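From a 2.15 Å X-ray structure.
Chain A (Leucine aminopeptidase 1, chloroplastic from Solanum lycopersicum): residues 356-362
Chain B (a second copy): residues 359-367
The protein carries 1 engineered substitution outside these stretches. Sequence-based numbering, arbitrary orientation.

Chain A 356-362: CENMISA
Chain B 359-367: MISAEGMRP

Two overlapping segments from two copies of one protein meet here, chain A extended from the end of a strand (356-358) into loop, chain B without regular helix or strand, and 367 Å² is buried between them. The register is set at S361(A) and S361(B), whose CA atoms lie 4.8 Å apart.

Along chain B, M359(B) stays out of reach. I360(B), at phi/psi -124/124 with chi1 m and chi2 t, has its CA-to-CB bond pointing toward chain A and sets its CG2 3.6 Å from CG2 of I360(A). That partner has nearly the same backbone and rotamer, so like meets like in an exposed apolar pair.

S361(B) is fully extended (-163/177) and its CB points away, leaving the backbone to face chain A. Its C lies 3.2 Å from I360(A) O. Its O accepts the 3.0 Å bond from G364(B) N that closes a type I turn from S361(B) to G364(B), and also a bond from water 2 (3.0 Å), which in turn accepts from I360(A) N (3.0 Å). E363(B) N adds a weak 3.2 Å bond to S361(B) OG.

At A362(B) (-64/-27), CB lies 4.0 Å from CB of S361(A). Its N is 3.5 Å from I360(A) O, but the poor angle rules out a hydrogen bond. Its O takes a bond from water 1 (2.8 Å), which also donates to E357(A) OE2 (2.7 Å). The turn continues through E363(B) at -85/1 and G364(B) at -84/165.

M359(A), chi1 and chi2 both m, points its CB toward chain B and delivers CE to the turn: 3.6 Å from A362(B) O and 3.7 Å from G364(B) O.

M365(B) turns its CB away; R366(B) (-102/158) turns its CA-to-CB bond toward chain A, with chi1 m, chi2 143° between wells, chi3 m and chi4 -90°. Its NH1 donates to E357(A) OE1 at 2.9 Å and 138°, a salt bridge, and lies 3.7 Å from M359(A) CE. E357(A) reaches it with chi1 p and chi2 t.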

ATOM      1  N   CYS A 356       0.600  26.440 -18.343  1.00 17.63           N
ATOM      2  CA  CYS A 356       1.896  25.785 -18.298  1.00 19.32           C
ATOM      3  C   CYS A 356       1.659  24.282 -18.231  1.00 20.49           C
ATOM      4  O   CYS A 356       0.530  23.830 -18.081  1.00 20.30           O
ATOM      5  CB  CYS A 356       2.704  26.237 -17.076  1.00 23.50           C
ATOM      6  SG  CYS A 356       1.912  25.883 -15.485  1.00 25.53           S
ATOM      7  N   GLU A 357       2.724  23.506 -18.381  1.00 23.40           N
ATOM      8  CA  GLU A 357       2.668  22.095 -18.049  1.00 26.27           C
ATOM      9  C   GLU A 357       3.628  21.803 -16.915  1.00 25.84           C
ATOM     10  O   GLU A 357       4.614  22.504 -16.723  1.00 24.11           O
ATOM     11  CB  GLU A 357       2.895  21.183 -19.262  1.00 27.96           C
ATOM     12  CG  GLU A 357       4.235  21.308 -19.940  1.00 27.99           C
ATOM     13  CD  GLU A 357       4.476  20.294 -21.034  1.00 29.75           C
ATOM     14  OE1 GLU A 357       3.557  19.502 -21.378  1.00 28.62           O
ATOM     15  OE2 GLU A 357       5.677  20.156 -21.383  1.00 30.00           O
ATOM     16  N   ASN A 358       3.169  20.937 -16.020  1.00 26.48           N
ATOM     17  CA  ASN A 358       3.917  20.593 -14.824  1.00 27.10           C
ATOM     18  C   ASN A 358       4.703  19.302 -15.060  1.00 25.27           C
ATOM     19  O   ASN A 358       4.135  18.209 -15.011  1.00 25.22           O
ATOM     20  CB  ASN A 358       2.965  20.446 -13.631  1.00 30.62           C
ATOM     21  CG  ASN A 358       3.696  20.030 -12.361  1.00 35.75           C
ATOM     22  OD1 ASN A 358       4.923  20.033 -12.322  1.00 35.82           O
ATOM     23  ND2 ASN A 358       2.943  19.580 -11.358  1.00 36.03           N
ATOM     24  N   MET A 359       5.981  19.451 -15.369  1.00 22.58           N
ATOM     25  CA  MET A 359       6.844  18.356 -15.769  1.00 26.59           C
ATOM     26  C   MET A 359       7.954  18.083 -14.735  1.00 29.14           C
ATOM     27  O   MET A 359       8.026  18.709 -13.677  1.00 26.91           O
ATOM     28  CB  MET A 359       7.494  18.686 -17.117  1.00 28.39           C
ATOM     29  CG  MET A 359       6.512  18.861 -18.260  1.00 32.54           C
ATOM     30  SD  MET A 359       5.708  17.330 -18.772  1.00 31.20           S
ATOM     31  CE  MET A 359       6.806  16.771 -20.062  1.00 30.44           C
ATOM     32  N   ILE A 360       8.796  17.108 -15.068  1.00 30.13           N
ATOM     33  CA  ILE A 360       9.938  16.712 -14.254  1.00 31.65           C
ATOM     34  C   ILE A 360      11.222  16.804 -15.070  1.00 27.80           C
ATOM     35  O   ILE A 360      11.339  16.198 -16.148  1.00 26.55           O
ATOM     36  CB  ILE A 360       9.751  15.255 -13.791  1.00 34.23           C
ATOM     37  CG1 ILE A 360       8.557  15.177 -12.838  1.00 38.10           C
ATOM     38  CG2 ILE A 360      11.014  14.771 -13.111  1.00 33.41           C
ATOM     39  CD1 ILE A 360       8.058  13.770 -12.606  1.00 39.48           C
ATOM     40  N   SER A 361      12.165  17.584 -14.548  1.00 25.43           N
ATOM     41  CA  SER A 361      13.439  17.814 -15.226  1.00 26.43           C
ATOM     42  C   SER A 361      14.426  18.450 -14.265  1.00 25.20           C
ATOM     43  O   SER A 361      14.088  18.819 -13.136  1.00 24.83           O
ATOM     44  CB  SER A 361      13.256  18.761 -16.415  1.00 28.22           C
ATOM     45  OG  SER A 361      13.097  20.101 -15.970  1.00 25.16           O
ATOM     46  N   ALA A 362      15.660  18.581 -14.722  1.00 27.49           N
ATOM     47  CA  ALA A 362      16.709  19.198 -13.892  1.00 30.54           C
ATOM     48  C   ALA A 362      16.403  20.664 -13.529  1.00 28.92           C
ATOM     49  O   ALA A 362      16.946  21.184 -12.543  1.00 29.32           O
ATOM     50  CB  ALA A 362      18.059  19.090 -14.597  1.00 30.30           C
TER
ATOM     51  N   MET B 359      13.348   7.357 -20.489  1.00 25.34           N
ATOM     52  CA  MET B 359      13.733   8.249 -19.401  1.00 26.43           C
ATOM     53  C   MET B 359      12.635   9.278 -19.075  1.00 28.02           C
ATOM     54  O   MET B 359      11.549   9.283 -19.661  1.00 24.79           O
ATOM     55  CB  MET B 359      15.016   8.988 -19.805  1.00 27.11           C
ATOM     56  CG  MET B 359      16.201   8.071 -20.080  1.00 32.07           C
ATOM     57  SD  MET B 359      16.873   7.255 -18.625  1.00 31.95           S
ATOM     58  CE  MET B 359      18.127   8.431 -18.142  1.00 30.69           C
ATOM     59  N   ILE B 360      12.958  10.154 -18.125  1.00 27.22           N
ATOM     60  CA  ILE B 360      12.081  11.221 -17.694  1.00 26.87           C
ATOM     61  C   ILE B 360      12.795  12.548 -17.840  1.00 29.34           C
ATOM     62  O   ILE B 360      13.893  12.757 -17.281  1.00 32.10           O
ATOM     63  CB  ILE B 360      11.710  11.023 -16.219  1.00 28.01           C
ATOM     64  CG1 ILE B 360      10.846   9.766 -16.079  1.00 33.84           C
ATOM     65  CG2 ILE B 360      10.955  12.222 -15.708  1.00 28.26           C
ATOM     66  CD1 ILE B 360      10.734   9.270 -14.659  1.00 37.43           C
ATOM     67  N   SER B 361      12.153  13.438 -18.587  1.00 25.45           N
ATOM     68  CA  SER B 361      12.714  14.764 -18.824  1.00 28.71           C
ATOM     69  C   SER B 361      11.592  15.647 -19.319  1.00 28.53           C
ATOM     70  O   SER B 361      10.506  15.150 -19.680  1.00 25.31           O
ATOM     71  CB  SER B 361      13.846  14.682 -19.859  1.00 31.30           C
ATOM     72  OG  SER B 361      13.340  14.484 -21.179  1.00 32.12           O
ATOM     73  N   ALA B 362      11.943  16.917 -19.514  1.00 27.57           N
ATOM     74  CA  ALA B 362      11.029  17.897 -20.080  1.00 27.25           C
ATOM     75  C   ALA B 362      10.603  17.587 -21.526  1.00 28.76           C
ATOM     76  O   ALA B 362       9.532  18.026 -21.969  1.00 26.14           O
ATOM     77  CB  ALA B 362      11.661  19.275 -20.008  1.00 29.29           C
ATOM     78  N   GLU B 363      11.472  16.881 -22.259  1.00 27.02           N
ATOM     79  CA  GLU B 363      11.222  16.494 -23.635  1.00 25.74           C
ATOM     80  C   GLU B 363      10.414  15.216 -23.751  1.00 24.58           C
ATOM     81  O   GLU B 363      10.111  14.766 -24.854  1.00 26.24           O
ATOM     82  CB  GLU B 363      12.544  16.360 -24.408  1.00 31.69           C
ATOM     83  CG  GLU B 363      13.294  17.673 -24.625  1.00 37.46           C
ATOM     84  CD  GLU B 363      14.288  18.001 -23.516  1.00 40.33           C
ATOM     85  OE1 GLU B 363      14.398  17.240 -22.526  1.00 41.01           O
ATOM     86  OE2 GLU B 363      14.999  19.026 -23.646  1.00 46.45           O
ATOM     87  N   GLY B 364      10.018  14.640 -22.625  1.00 24.69           N
ATOM     88  CA  GLY B 364       9.431  13.301 -22.619  1.00 22.94           C
ATOM     89  C   GLY B 364       7.942  13.266 -22.919  1.00 26.15           C
ATOM     90  O   GLY B 364       7.220  14.277 -22.818  1.00 28.26           O
ATOM     91  N   MET B 365       7.474  12.063 -23.232  1.00 25.29           N
ATOM     92  CA  MET B 365       6.052  11.783 -23.395  1.00 23.19           C
ATOM     93  C   MET B 365       5.359  11.766 -22.037  1.00 24.04           C
ATOM     94  O   MET B 365       5.939  11.330 -21.071  1.00 24.75           O
ATOM     95  CB  MET B 365       5.894  10.442 -24.100  1.00 23.73           C
ATOM     96  CG  MET B 365       4.458   9.965 -24.222  1.00 25.68           C
ATOM     97  SD  MET B 365       4.282   8.527 -25.290  1.00 29.07           S
ATOM     98  CE  MET B 365       5.384   7.374 -24.471  1.00 27.43           C
ATOM     99  N   ARG B 366       4.135  12.274 -21.959  1.00 23.14           N
ATOM    100  CA  ARG B 366       3.375  12.272 -20.725  1.00 21.59           C
ATOM    101  C   ARG B 366       2.355  11.130 -20.812  1.00 22.72           C
ATOM    102  O   ARG B 366       1.818  10.864 -21.885  1.00 21.43           O
ATOM    103  CB  ARG B 366       2.615  13.603 -20.587  1.00 22.81           C
ATOM    104  CG  ARG B 366       3.454  14.882 -20.458  1.00 23.69           C
ATOM    105  CD  ARG B 366       2.795  16.054 -21.204  1.00 23.89           C
ATOM    106  NE  ARG B 366       2.874  15.854 -22.647  1.00 22.91           N
ATOM    107  CZ  ARG B 366       3.875  16.287 -23.401  1.00 24.90           C
ATOM    108  NH1 ARG B 366       4.615  17.305 -22.972  1.00 23.53           N
ATOM    109  NH2 ARG B 366       4.063  15.773 -24.612  1.00 23.54           N
ATOM    110  N   PRO B 367       1.872  10.652 -19.658  1.00 23.74           N
ATOM    111  CA  PRO B 367       0.678   9.818 -19.667  1.00 22.83           C
ATOM    112  C   PRO B 367      -0.516  10.571 -20.200  1.00 21.79           C
ATOM    113  O   PRO B 367      -0.608  11.775 -19.989  1.00 22.21           O
ATOM    114  CB  PRO B 367       0.447   9.471 -18.193  1.00 26.52           C
ATOM    115  CG  PRO B 367       1.292  10.410 -17.412  1.00 28.51           C
ATOM    116  CD  PRO B 367       2.428  10.832 -18.306  1.00 25.28           C
TER
HETATM  117  O   HOH W   1       8.388  20.500 -21.472  1.00 19.98           O
HETATM  118  O   HOH W   2       8.747  15.054 -17.258  1.00 32.44           O